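Local coordinates for dual specificity protein phosphatase 18 (Homo sapiens, PDB 2ESB) that removes phosphate from phosphorylated tyrosine, serine and threonine residues of proteins, with phosphotyrosine and doubly phosphorylated MAP kinase peptides preferred over phosphothreonine, at residues S18-I23 with Y28-V33; D88-V93 with T100-A105; A113-Y118 with T132-C137. One frame throughout, in Å; residues are numbered along the deposited sequence.

Contact 1: residues S18-I23 with Y28-V33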
ATOM      1  N   SER A  18       8.246 -14.613   4.530  1.00 52.25           N
ATOM      2  CA  SER A  18       8.329 -13.825   3.264  1.00 44.21           C
ATOM      3  C   SER A  18       7.309 -14.299   2.238  1.00 39.52           C
ATOM      4  O   SER A  18       7.668 -14.843   1.195  1.00 43.32           O
ATOM      5  CB  SER A  18       9.740 -13.915   2.673  1.00 42.16           C
ATOM      6  OG  SER A  18      10.679 -13.240   3.496  1.00 27.76           O
ATOM      7  N   GLY A  19       6.033 -14.086   2.543  1.00 35.82           N
ATOM      8  CA  GLY A  19       4.978 -14.488   1.631  1.00 34.22           C
ATOM      9  C   GLY A  19       4.161 -13.304   1.142  1.00 29.13           C
ATOM     10  O   GLY A  19       4.455 -12.153   1.464  1.00 30.54           O
ATOM     11  N   LEU A  20       3.130 -13.586   0.358  1.00 16.85           N
ATOM     12  CA  LEU A  20       2.265 -12.540  -0.166  1.00 23.12           C
ATOM     13  C   LEU A  20       0.986 -12.447   0.651  1.00 24.80           C
ATOM     14  O   LEU A  20       0.287 -13.441   0.832  1.00 27.25           O
ATOM     15  CB  LEU A  20       1.898 -12.830  -1.620  1.00 21.15           C
ATOM     16  CG  LEU A  20       2.790 -12.295  -2.739  1.00 34.05           C
ATOM     17  CD1 LEU A  20       4.258 -12.529  -2.432  1.00 19.44           C
ATOM     18  CD2 LEU A  20       2.382 -12.971  -4.042  1.00 34.79           C
ATOM     19  N   SER A  21       0.691 -11.254   1.151  1.00 14.30           N
ATOM     20  CA  SER A  21      -0.534 -11.038   1.906  1.00 11.10           C
ATOM     21  C   SER A  21      -1.609 -10.583   0.920  1.00 15.48           C
ATOM     22  O   SER A  21      -1.525  -9.494   0.352  1.00 12.81           O
ATOM     23  CB  SER A  21      -0.323  -9.969   2.976  1.00 16.41           C
ATOM     24  OG  SER A  21       0.747 -10.318   3.846  1.00 13.77           O
ATOM     25  N   GLN A  22      -2.623 -11.413   0.706  1.00 14.32           N
ATOM     26  CA  GLN A  22      -3.669 -11.034  -0.222  1.00 13.88           C
ATOM     27  C   GLN A  22      -4.623 -10.025   0.418  1.00 15.44           C
ATOM     28  O   GLN A  22      -5.125 -10.246   1.518  1.00 12.56           O
ATOM     29  CB  GLN A  22      -4.441 -12.266  -0.703  1.00 10.87           C
ATOM     30  CG  GLN A  22      -5.501 -11.894  -1.742  1.00 15.60           C
ATOM     31  CD  GLN A  22      -6.034 -13.090  -2.521  1.00 16.81           C
ATOM     32  OE1 GLN A  22      -6.030 -14.214  -2.041  1.00 17.67           O
ATOM     33  NE2 GLN A  22      -6.513 -12.835  -3.725  1.00 16.49           N
ATOM     34  N   ILE A  23      -4.870  -8.911  -0.268  1.00 12.46           N
ATOM     35  CA  ILE A  23      -5.757  -7.890   0.278  1.00  7.74           C
ATOM     36  C   ILE A  23      -7.126  -7.938  -0.392  1.00 16.77           C
ATOM     37  O   ILE A  23      -8.149  -7.817   0.278  1.00 14.12           O
ATOM     38  CB  ILE A  23      -5.168  -6.476   0.118  1.00  9.80           C
ATOM     39  CG1 ILE A  23      -3.709  -6.446   0.589  1.00 10.56           C
ATOM     40  CG2 ILE A  23      -6.006  -5.476   0.915  1.00 11.60           C
ATOM     41  CD1 ILE A  23      -3.476  -6.999   1.994  1.00 17.36           C
ATOM     42  N   TYR A  28      -2.215  -7.638  -3.649  1.00  7.90           N
ATOM     43  CA  TYR A  28      -1.416  -8.282  -2.606  1.00  9.94           C
ATOM     44  C   TYR A  28      -0.350  -7.311  -2.094  1.00 14.09           C
ATOM     45  O   TYR A  28       0.024  -6.361  -2.787  1.00 12.38           O
ATOM     46  CB  TYR A  28      -0.683  -9.506  -3.163  1.00 10.02           C
ATOM     47  CG  TYR A  28      -1.556 -10.590  -3.759  1.00 10.71           C
ATOM     48  CD1 TYR A  28      -2.210 -10.393  -4.973  1.00 12.66           C
ATOM     49  CD2 TYR A  28      -1.687 -11.831  -3.128  1.00 15.08           C
ATOM     50  CE1 TYR A  28      -2.970 -11.404  -5.556  1.00 14.64           C
ATOM     51  CE2 TYR A  28      -2.453 -12.860  -3.702  1.00 12.66           C
ATOM     52  CZ  TYR A  28      -3.087 -12.632  -4.914  1.00 14.18           C
ATOM     53  OH  TYR A  28      -3.842 -13.616  -5.497  1.00 16.13           O
ATOM     54  N   ILE A  29       0.149  -7.561  -0.888  1.00 11.13           N
ATOM     55  CA  ILE A  29       1.222  -6.748  -0.312  1.00 12.32           C
ATOM     56  C   ILE A  29       2.312  -7.705   0.175  1.00 12.81           C
ATOM     57  O   ILE A  29       2.007  -8.786   0.685  1.00 15.15           O
ATOM     58  CB  ILE A  29       0.780  -5.941   0.928  1.00 14.10           C
ATOM     59  CG1 ILE A  29      -0.274  -4.896   0.557  1.00 18.88           C
ATOM     60  CG2 ILE A  29       1.996  -5.249   1.531  1.00 12.74           C
ATOM     61  CD1 ILE A  29      -0.848  -4.176   1.789  1.00 17.01           C
ATOM     62  N   SER A  30       3.576  -7.325   0.035  1.00 10.18           N
ATOM     63  CA  SER A  30       4.650  -8.200   0.512  1.00 13.76           C
ATOM     64  C   SER A  30       5.920  -7.424   0.798  1.00 15.22           C
ATOM     65  O   SER A  30       5.992  -6.210   0.567  1.00 14.18           O
ATOM     66  CB  SER A  30       4.971  -9.291  -0.525  1.00 12.29           C
ATOM     67  OG  SER A  30       5.855  -8.795  -1.527  1.00 13.91           O
ATOM     68  N   ASN A  31       6.926  -8.122   1.314  1.00 16.36           N
ATOM     69  CA  ASN A  31       8.205  -7.484   1.572  1.00 14.01           C
ATOM     70  C   ASN A  31       9.043  -7.649   0.295  1.00 16.51           C
ATOM     71  O   ASN A  31       8.561  -8.195  -0.707  1.00 13.19           O
ATOM     72  CB  ASN A  31       8.904  -8.126   2.777  1.00 10.27           C
ATOM     73  CG  ASN A  31       9.291  -9.560   2.527  1.00 17.31           C
ATOM     74  OD1 ASN A  31       8.980 -10.126   1.481  1.00 13.50           O
ATOM     75  ND2 ASN A  31       9.979 -10.163   3.492  1.00 18.23           N
ATOM     76  N   GLY A  32      10.286  -7.176   0.325  1.00 12.71           N
ATOM     77  CA  GLY A  32      11.137  -7.264  -0.849  1.00 15.78           C
ATOM     78  C   GLY A  32      11.589  -8.656  -1.243  1.00 19.59           C
ATOM     79  O   GLY A  32      11.855  -8.916  -2.417  1.00 17.22           O
ATOM     80  N   VAL A  33      11.695  -9.556  -0.272  1.00 14.93           N
ATOM     81  CA  VAL A  33      12.119 -10.913  -0.573  1.00 13.34           C
ATOM     82  C   VAL A  33      11.101 -11.637  -1.453  1.00 14.76           C
ATOM     83  O   VAL A  33      11.435 -12.200  -2.502  1.00 15.22           O
ATOM     84  CB  VAL A  33      12.295 -11.740   0.711  1.00 16.87           C
ATOM     85  CG1 VAL A  33      12.778 -13.137   0.357  1.00 18.88           C
ATOM     86  CG2 VAL A  33      13.269 -11.046   1.649  1.00 15.89           C
TER
HETATM   87  O   HOH W   1       6.024 -10.672   2.950  1.00 22.73           O

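Contact 2: residues D88-V93 with T100-A105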
ATOM      1  N   ASP A  88      -5.513   4.105  -9.454  1.00 13.71           N
ATOM      2  CA  ASP A  88      -6.122   3.885 -10.765  1.00 13.53           C
ATOM      3  C   ASP A  88      -5.382   2.772 -11.522  1.00 11.43           C
ATOM      4  O   ASP A  88      -5.988   2.010 -12.281  1.00 13.25           O
ATOM      5  CB  ASP A  88      -6.095   5.171 -11.591  1.00 13.63           C
ATOM      6  CG  ASP A  88      -6.923   6.295 -10.970  1.00 20.03           C
ATOM      7  OD1 ASP A  88      -7.796   6.032 -10.117  1.00 17.93           O
ATOM      8  OD2 ASP A  88      -6.702   7.456 -11.356  1.00 19.15           O
ATOM      9  N   HIS A  89      -4.076   2.667 -11.298  1.00 11.80           N
ATOM     10  CA  HIS A  89      -3.278   1.644 -11.971  1.00 13.44           C
ATOM     11  C   HIS A  89      -3.712   0.265 -11.464  1.00 10.16           C
ATOM     12  O   HIS A  89      -3.926  -0.652 -12.245  1.00 10.91           O
ATOM     13  CB  HIS A  89      -1.787   1.880 -11.690  1.00 13.07           C
ATOM     14  CG  HIS A  89      -0.858   1.103 -12.577  1.00 14.43           C
ATOM     15  ND1 HIS A  89      -0.857  -0.274 -12.648  1.00 18.01           N
ATOM     16  CD2 HIS A  89       0.153   1.518 -13.379  1.00 13.17           C
ATOM     17  CE1 HIS A  89       0.119  -0.675 -13.446  1.00  5.09           C
ATOM     18  NE2 HIS A  89       0.748   0.394 -13.902  1.00 16.53           N
ATOM     19  N   ILE A  90      -3.845   0.124 -10.151  1.00 10.54           N
ATOM     20  CA  ILE A  90      -4.269  -1.149  -9.568  1.00 10.85           C
ATOM     21  C   ILE A  90      -5.635  -1.539 -10.130  1.00 14.92           C
ATOM     22  O   ILE A  90      -5.871  -2.688 -10.498  1.00 14.52           O
ATOM     23  CB  ILE A  90      -4.338  -1.035  -8.029  1.00 12.04           C
ATOM     24  CG1 ILE A  90      -2.925  -0.788  -7.483  1.00 11.92           C
ATOM     25  CG2 ILE A  90      -4.944  -2.298  -7.427  1.00 12.32           C
ATOM     26  CD1 ILE A  90      -2.908  -0.342  -6.028  1.00 13.83           C
ATOM     27  N   HIS A  91      -6.530  -0.567 -10.196  1.00  8.87           N
ATOM     28  CA  HIS A  91      -7.866  -0.801 -10.724  1.00 13.59           C
ATOM     29  C   HIS A  91      -7.824  -1.245 -12.188  1.00 11.04           C
ATOM     30  O   HIS A  91      -8.521  -2.185 -12.570  1.00 13.44           O
ATOM     31  CB  HIS A  91      -8.706   0.469 -10.600  1.00 12.95           C
ATOM     32  CG  HIS A  91     -10.087   0.328 -11.158  1.00 14.37           C
ATOM     33  ND1 HIS A  91     -11.017  -0.543 -10.630  1.00 20.01           N
ATOM     34  CD2 HIS A  91     -10.682   0.916 -12.222  1.00 15.60           C
ATOM     35  CE1 HIS A  91     -12.125  -0.487 -11.348  1.00 20.51           C
ATOM     36  NE2 HIS A  91     -11.947   0.390 -12.319  1.00 25.45           N
ATOM     37  N   SER A  92      -7.005  -0.585 -13.008  1.00 15.51           N
ATOM     38  CA  SER A  92      -6.915  -0.955 -14.426  1.00 11.97           C
ATOM     39  C   SER A  92      -6.409  -2.377 -14.610  1.00 15.23           C
ATOM     40  O   SER A  92      -6.891  -3.100 -15.483  1.00 16.24           O
ATOM     41  CB  SER A  92      -5.999  -0.001 -15.186  1.00 13.66           C
ATOM     42  OG  SER A  92      -6.518   1.313 -15.154  1.00 27.05           O
ATOM     43  N   VAL A  93      -5.425  -2.770 -13.802  1.00 12.18           N
ATOM     44  CA  VAL A  93      -4.886  -4.128 -13.866  1.00 11.26           C
ATOM     45  C   VAL A  93      -6.008  -5.101 -13.550  1.00 12.06           C
ATOM     46  O   VAL A  93      -6.165  -6.124 -14.219  1.00 16.17           O
ATOM     47  CB  VAL A  93      -3.734  -4.332 -12.847  1.00 12.26           C
ATOM     48  CG1 VAL A  93      -3.344  -5.807 -12.761  1.00  7.83           C
ATOM     49  CG2 VAL A  93      -2.529  -3.512 -13.273  1.00  9.89           C
ATOM     50  N   THR A 100      -2.179  -7.389  -8.973  1.00 13.27           N
ATOM     51  CA  THR A 100      -1.071  -6.530  -8.603  1.00 11.74           C
ATOM     52  C   THR A 100      -0.453  -6.836  -7.247  1.00 15.68           C
ATOM     53  O   THR A 100      -1.165  -7.105  -6.278  1.00 11.68           O
ATOM     54  CB  THR A 100      -1.539  -5.051  -8.580  1.00 12.51           C
ATOM     55  OG1 THR A 100      -2.098  -4.700  -9.856  1.00 12.67           O
ATOM     56  CG2 THR A 100      -0.387  -4.118  -8.260  1.00 14.59           C
ATOM     57  N   LEU A 101       0.882  -6.800  -7.196  1.00 12.80           N
ATOM     58  CA  LEU A 101       1.617  -6.956  -5.950  1.00  9.86           C
ATOM     59  C   LEU A 101       2.243  -5.603  -5.650  1.00 13.16           C
ATOM     60  O   LEU A 101       3.015  -5.060  -6.461  1.00 10.46           O
ATOM     61  CB  LEU A 101       2.757  -7.993  -6.036  1.00  9.77           C
ATOM     62  CG  LEU A 101       3.747  -7.949  -4.848  1.00 16.34           C
ATOM     63  CD1 LEU A 101       3.043  -8.355  -3.532  1.00  9.32           C
ATOM     64  CD2 LEU A 101       4.932  -8.883  -5.108  1.00 12.95           C
ATOM     65  N   LEU A 102       1.879  -5.041  -4.508  1.00 10.76           N
ATOM     66  CA  LEU A 102       2.465  -3.794  -4.045  1.00  9.12           C
ATOM     67  C   LEU A 102       3.490  -4.255  -3.016  1.00 13.04           C
ATOM     68  O   LEU A 102       3.141  -5.030  -2.138  1.00 15.87           O
ATOM     69  CB  LEU A 102       1.440  -2.944  -3.292  1.00 11.38           C
ATOM     70  CG  LEU A 102       0.584  -1.919  -4.014  1.00 15.58           C
ATOM     71  CD1 LEU A 102      -0.453  -1.368  -3.027  1.00 16.13           C
ATOM     72  CD2 LEU A 102       1.489  -0.805  -4.568  1.00  9.08           C
ATOM     73  N   HIS A 103       4.736  -3.793  -3.110  1.00  9.06           N
ATOM     74  CA  HIS A 103       5.738  -4.157  -2.113  1.00 12.28           C
ATOM     75  C   HIS A 103       6.711  -3.006  -1.882  1.00 13.46           C
ATOM     76  O   HIS A 103       6.807  -2.072  -2.679  1.00 10.22           O
ATOM     77  CB  HIS A 103       6.532  -5.399  -2.543  1.00 11.56           C
ATOM     78  CG  HIS A 103       7.624  -5.115  -3.533  1.00 15.43           C
ATOM     79  ND1 HIS A 103       8.900  -4.756  -3.152  1.00 15.13           N
ATOM     80  CD2 HIS A 103       7.635  -5.157  -4.890  1.00 11.77           C
ATOM     81  CE1 HIS A 103       9.650  -4.596  -4.229  1.00  9.31           C
ATOM     82  NE2 HIS A 103       8.908  -4.834  -5.296  1.00 13.19           N
ATOM     83  N   CYS A 104       7.406  -3.062  -0.759  1.00  8.35           N
ATOM     84  CA  CYS A 104       8.424  -2.075  -0.453  1.00 12.10           C
ATOM     85  C   CYS A 104       9.555  -2.926   0.133  1.00 12.99           C
ATOM     86  O   CYS A 104       9.782  -4.042  -0.355  1.00 14.13           O
ATOM     87  CB  CYS A 104       7.890  -0.988   0.504  1.00  7.63           C
ATOM     88  SG  CYS A 104       6.984  -1.527   1.977  1.00 13.95           S
ATOM     89  N   ALA A 105      10.281  -2.447   1.133  1.00 12.92           N
ATOM     90  CA  ALA A 105      11.355  -3.278   1.672  1.00 15.78           C
ATOM     91  C   ALA A 105      10.804  -4.310   2.653  1.00 15.50           C
ATOM     92  O   ALA A 105      11.093  -5.503   2.539  1.00 16.14           O
ATOM     93  CB  ALA A 105      12.429  -2.407   2.349  1.00 16.31           C
TER
HETATM   94  O   HOH W   2      -4.742  -5.156  -9.605  1.00 12.15           O

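Contact 3: residues A113-Y118 with T132-C137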
ATOM      1  N   ALA A 113       0.630   2.027   2.828  1.00 13.91           N
ATOM      2  CA  ALA A 113      -0.037   3.316   2.660  1.00 16.74           C
ATOM      3  C   ALA A 113      -0.728   3.416   1.306  1.00 13.05           C
ATOM      4  O   ALA A 113      -1.851   3.929   1.209  1.00 14.44           O
ATOM      5  CB  ALA A 113       0.971   4.458   2.820  1.00 13.66           C
ATOM      6  N   LEU A 114      -0.072   2.936   0.251  1.00 15.99           N
ATOM      7  CA  LEU A 114      -0.698   2.998  -1.072  1.00 15.80           C
ATOM      8  C   LEU A 114      -1.910   2.074  -1.122  1.00 17.13           C
ATOM      9  O   LEU A 114      -2.912   2.377  -1.780  1.00 11.75           O
ATOM     10  CB  LEU A 114       0.300   2.629  -2.176  1.00 10.03           C
ATOM     11  CG  LEU A 114       1.387   3.685  -2.425  1.00 15.45           C
ATOM     12  CD1 LEU A 114       2.092   3.399  -3.728  1.00 14.38           C
ATOM     13  CD2 LEU A 114       0.763   5.071  -2.500  1.00 19.04           C
ATOM     14  N   CYS A 115      -1.818   0.948  -0.420  1.00 15.09           N
ATOM     15  CA  CYS A 115      -2.924   0.006  -0.369  1.00 12.64           C
ATOM     16  C   CYS A 115      -4.135   0.675   0.295  1.00 16.91           C
ATOM     17  O   CYS A 115      -5.257   0.558  -0.198  1.00 13.40           O
ATOM     18  CB  CYS A 115      -2.524  -1.246   0.411  1.00 11.18           C
ATOM     19  SG  CYS A 115      -3.913  -2.413   0.657  1.00 15.65           S
ATOM     20  N   LEU A 116      -3.906   1.380   1.407  1.00 12.21           N
ATOM     21  CA  LEU A 116      -5.002   2.060   2.097  1.00 15.07           C
ATOM     22  C   LEU A 116      -5.664   3.087   1.183  1.00 13.95           C
ATOM     23  O   LEU A 116      -6.890   3.191   1.147  1.00 13.02           O
ATOM     24  CB  LEU A 116      -4.508   2.755   3.377  1.00 10.17           C
ATOM     25  CG  LEU A 116      -3.900   1.849   4.454  1.00 19.56           C
ATOM     26  CD1 LEU A 116      -3.524   2.687   5.671  1.00 19.36           C
ATOM     27  CD2 LEU A 116      -4.896   0.751   4.844  1.00 14.45           C
ATOM     28  N   ALA A 117      -4.856   3.833   0.432  1.00 12.11           N
ATOM     29  CA  ALA A 117      -5.401   4.837  -0.470  1.00 14.42           C
ATOM     30  C   ALA A 117      -6.268   4.165  -1.522  1.00 16.66           C
ATOM     31  O   ALA A 117      -7.362   4.642  -1.846  1.00 12.95           O
ATOM     32  CB  ALA A 117      -4.263   5.636  -1.148  1.00 13.70           C
ATOM     33  N   TYR A 118      -5.782   3.051  -2.056  1.00 13.34           N
ATOM     34  CA  TYR A 118      -6.532   2.327  -3.074  1.00  8.76           C
ATOM     35  C   TYR A 118      -7.880   1.833  -2.548  1.00 12.24           C
ATOM     36  O   TYR A 118      -8.913   2.005  -3.208  1.00 13.57           O
ATOM     37  CB  TYR A 118      -5.710   1.145  -3.592  1.00 12.75           C
ATOM     38  CG  TYR A 118      -6.526   0.146  -4.380  1.00 12.66           C
ATOM     39  CD1 TYR A 118      -6.946   0.423  -5.686  1.00 11.65           C
ATOM     40  CD2 TYR A 118      -6.932  -1.048  -3.797  1.00 11.25           C
ATOM     41  CE1 TYR A 118      -7.764  -0.472  -6.380  1.00 17.45           C
ATOM     42  CE2 TYR A 118      -7.741  -1.947  -4.478  1.00 11.88           C
ATOM     43  CZ  TYR A 118      -8.157  -1.653  -5.764  1.00 20.75           C
ATOM     44  OH  TYR A 118      -8.993  -2.528  -6.408  1.00 18.49           O
ATOM     45  N   THR A 132      -8.424  -1.429   9.209  1.00 12.65           N
ATOM     46  CA  THR A 132      -8.819  -2.639   9.933  1.00 14.44           C
ATOM     47  C   THR A 132      -8.714  -3.848   9.009  1.00 10.95           C
ATOM     48  O   THR A 132      -8.188  -4.900   9.386  1.00 15.05           O
ATOM     49  CB  THR A 132     -10.271  -2.539  10.443  1.00 22.16           C
ATOM     50  OG1 THR A 132     -10.409  -1.357  11.241  1.00 18.61           O
ATOM     51  CG2 THR A 132     -10.638  -3.769  11.287  1.00 16.52           C
ATOM     52  N   TRP A 133      -9.220  -3.687   7.795  1.00 14.06           N
ATOM     53  CA  TRP A 133      -9.184  -4.754   6.804  1.00 13.57           C
ATOM     54  C   TRP A 133      -7.745  -5.127   6.436  1.00 13.71           C
ATOM     55  O   TRP A 133      -7.373  -6.298   6.472  1.00 15.23           O
ATOM     56  CB  TRP A 133      -9.941  -4.326   5.535  1.00 11.18           C
ATOM     57  CG  TRP A 133      -9.842  -5.346   4.410  1.00 12.44           C
ATOM     58  CD1 TRP A 133      -8.887  -5.401   3.420  1.00 16.20           C
ATOM     59  CD2 TRP A 133     -10.672  -6.498   4.227  1.00 14.46           C
ATOM     60  NE1 TRP A 133      -9.074  -6.530   2.635  1.00 16.49           N
ATOM     61  CE2 TRP A 133     -10.162  -7.217   3.114  1.00 15.84           C
ATOM     62  CE3 TRP A 133     -11.798  -6.998   4.898  1.00 15.49           C
ATOM     63  CZ2 TRP A 133     -10.740  -8.408   2.663  1.00 15.33           C
ATOM     64  CZ3 TRP A 133     -12.372  -8.185   4.444  1.00 25.18           C
ATOM     65  CH2 TRP A 133     -11.842  -8.874   3.339  1.00 26.39           C
ATOM     66  N   THR A 134      -6.935  -4.134   6.090  1.00 13.18           N
ATOM     67  CA  THR A 134      -5.558  -4.420   5.686  1.00 11.11           C
ATOM     68  C   THR A 134      -4.758  -5.058   6.812  1.00 11.39           C
ATOM     69  O   THR A 134      -4.012  -6.024   6.592  1.00 15.48           O
ATOM     70  CB  THR A 134      -4.853  -3.137   5.162  1.00 12.19           C
ATOM     71  OG1 THR A 134      -5.601  -2.607   4.055  1.00 13.88           O
ATOM     72  CG2 THR A 134      -3.438  -3.455   4.679  1.00 11.81           C
ATOM     73  N   LYS A 135      -4.922  -4.530   8.020  1.00 14.09           N
ATOM     74  CA  LYS A 135      -4.229  -5.054   9.197  1.00 15.15           C
ATOM     75  C   LYS A 135      -4.633  -6.521   9.429  1.00 12.49           C
ATOM     76  O   LYS A 135      -3.815  -7.346   9.856  1.00 15.11           O
ATOM     77  CB  LYS A 135      -4.581  -4.187  10.416  1.00 18.67           C
ATOM     78  CG  LYS A 135      -4.136  -4.733  11.757  1.00 33.49           C
ATOM     79  CD  LYS A 135      -2.767  -4.244  12.137  1.00 38.63           C
ATOM     80  CE  LYS A 135      -2.465  -4.620  13.576  1.00 46.27           C
ATOM     81  NZ  LYS A 135      -1.115  -4.171  13.974  1.00 51.19           N
ATOM     82  N   SER A 136      -5.891  -6.845   9.147  1.00 16.98           N
ATOM     83  CA  SER A 136      -6.366  -8.224   9.299  1.00 17.03           C
ATOM     84  C   SER A 136      -5.671  -9.112   8.271  1.00 17.00           C
ATOM     85  O   SER A 136      -5.351 -10.261   8.555  1.00 16.70           O
ATOM     86  CB  SER A 136      -7.879  -8.318   9.090  1.00 20.10           C
ATOM     87  OG  SER A 136      -8.572  -7.595  10.091  1.00 36.84           O
ATOM     88  N   CYS A 137      -5.433  -8.581   7.075  1.00 14.47           N
ATOM     89  CA  CYS A 137      -4.766  -9.368   6.038  1.00 17.91           C
ATOM     90  C   CYS A 137      -3.268  -9.464   6.261  1.00 20.01           C
ATOM     91  O   CYS A 137      -2.655 -10.482   5.945  1.00 21.74           O
ATOM     92  CB  CYS A 137      -4.986  -8.762   4.654  1.00 11.95           C
ATOM     93  SG  CYS A 137      -6.682  -8.658   4.116  1.00 17.70           S
TER

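Contact 1: residues S18-I23 with Y28-V33
The N-terminal beta hairpin, strands 21-24 and 27-30, is paired antiparallel around Ser21 and Ile29. These two form a hydrogen-bonded pair: Ser21 N gives its hydrogen to Ile29 O and Ile29 N returns one to Ser21 O, each 2.8 Å long. Gln22 and Tyr28 make the adjoining non-hydrogen-bonded pair. Their side chains run side by side on one face of the sheet, amide and ring planes only 13° apart. Gln22 CG, anti to the backbone N (chi1 -177°), lies over the Tyr28 ring toward its rim, a CH-pi contact 4.1 Å from the ring centroid. The polar ends lie close, Gln22 NE2 3.3 Å from Tyr28 OH, but at a poor angle for a hydrogen bond; Gln22 NE2 bonds to Thr24 O and Tyr28 OH to Arg99 NH1. On the face that carries Ser21 and Ile29, Ile29 CG1 is met by Ile23 CG1 at 3.8 Å, and Ile29 also touches Ser111 and Cys115 of helix 110-122. Beyond the paired strands a water bridges the two backbones, donating to Gly19 O at 2.6 Å and accepting from Asn31 N. Farther out, Asn31 ND2 reaches Ser18 OG at 3.2 Å, the hydroxyl lying in the amide plane and the bond nearly straight (169°), while Asn31 OD1 takes Ala34 N. Hydrogen-bonded through Tyr28 and Ser30 to strand 100-103, this is the edge hairpin of the dual-specificity phosphatase sheet.

Contact 2: residues D88-V93 with T100-A105
Val93 and Thr100 make the close end of this contact between helix 83-95 and strand 100-103. The valine's branched end sits against the threonine hydroxyl, with Val93 CG1 3.3 Å and Val93 CB 3.4 Å from Thr100 OG1. With OG1 anti to its own carbonyl carbon (chi1 -56°), Thr100 turns the oxygen to the helix. A water links the same hydroxyl to the helix backbone: it lies 2.7 Å from Thr100 OG1 and donates to Ile90 O at 2.9 Å. The polar atoms at this end are thus joined through solvent, with no direct hydrogen bond between the segments.

Two residues along the strand the packing is purely apolar and less close. Ile90 CD1 meets Leu102 CD1 at 4.0 Å, the two side chains crossing at about a right angle. Helix and strand run roughly antiparallel, 152° between their directions, with their axes 9.6 Å apart, so side chains bridge the layers of this alpha/beta fold. The strand leads directly into Cys104, predicted to be the phosphocysteine nucleophile at the start of the phosphatase signature loop; just ahead of it, His103 ND1 bonds to Cys104 O at 3.0 Å, almost straight at 170°.

The looser side lies away from the strand: His91 points away and stacks on Tyr122, Ser92 is exposed, and Asp88, making no contact with the strand, forms a salt bridge with Lys121.

Contact 3: residues A113-Y118 with T132-C137
Cys115 is the first residue of helix segment 113-118 to touch helix 127-137, and its partner is Thr134. Its sulfur stands anti to the backbone N (chi1 174°), which carries it out to the neighbouring helix. There Cys115 SG lies 3.8 Å from Thr134 OG1 and 4.2 Å from Thr134 CG2, meeting both branches of the threonine. Cys115 also packs on Leu27 of strand 27-30, and Thr134 touches Ile29, so the helices meet the sheet here.

Leu116 follows, crossing Thr134 at a slant; the two form the closest CA pair, 7.4 Å apart. One methyl does the touching: Leu116 CD2 comes within 3.5 Å of Thr134 OG1 and 3.9 Å of Thr134 CB. The buried threonine hydroxyl is touched by a thiol and a methyl from directions roughly at right angles, with its hydrogen bond made inside its own helix to Ala130 O. No hydrogen bond joins the two segments. Thr134 is the one residue of 132-137 in the contact, met by Cys115 and Leu116. Leu116 reaches further to Trp148 and Leu151 of helix 145-159, placing a third helix beside the pair.

Tyr118 closes the segment facing another way, packing on Ile90 of helix 83-95. This is small-area helix-helix packing in the helical layer of the protein-tyrosine phosphatase fold, between the helix that follows the signature loop and the next helix in the chain.

How the contacts relate
The three contacts follow one another along the chain, and their centres form a nearly equilateral triangle, each pair about 12 Å apart. Contacts 1 and 2 share the five-stranded mixed sheet: strands 27-30 and 100-103 are parallel neighbours, joined by probable hydrogen bonds between Tyr28 and both Thr100 and Leu102. The helices of contact 3, 110-122 and 127-137, lie against both. Ile23 O takes a probable hydrogen bond from Trp133 NE1, Ile23 CD1 packs on Cys137 CB, and Leu102 touches Leu114. Strand 100-103 of contact 2 and helix 110-122 of contact 3 are successive in the chain, and the predicted nucleophile Cys104 lies between them.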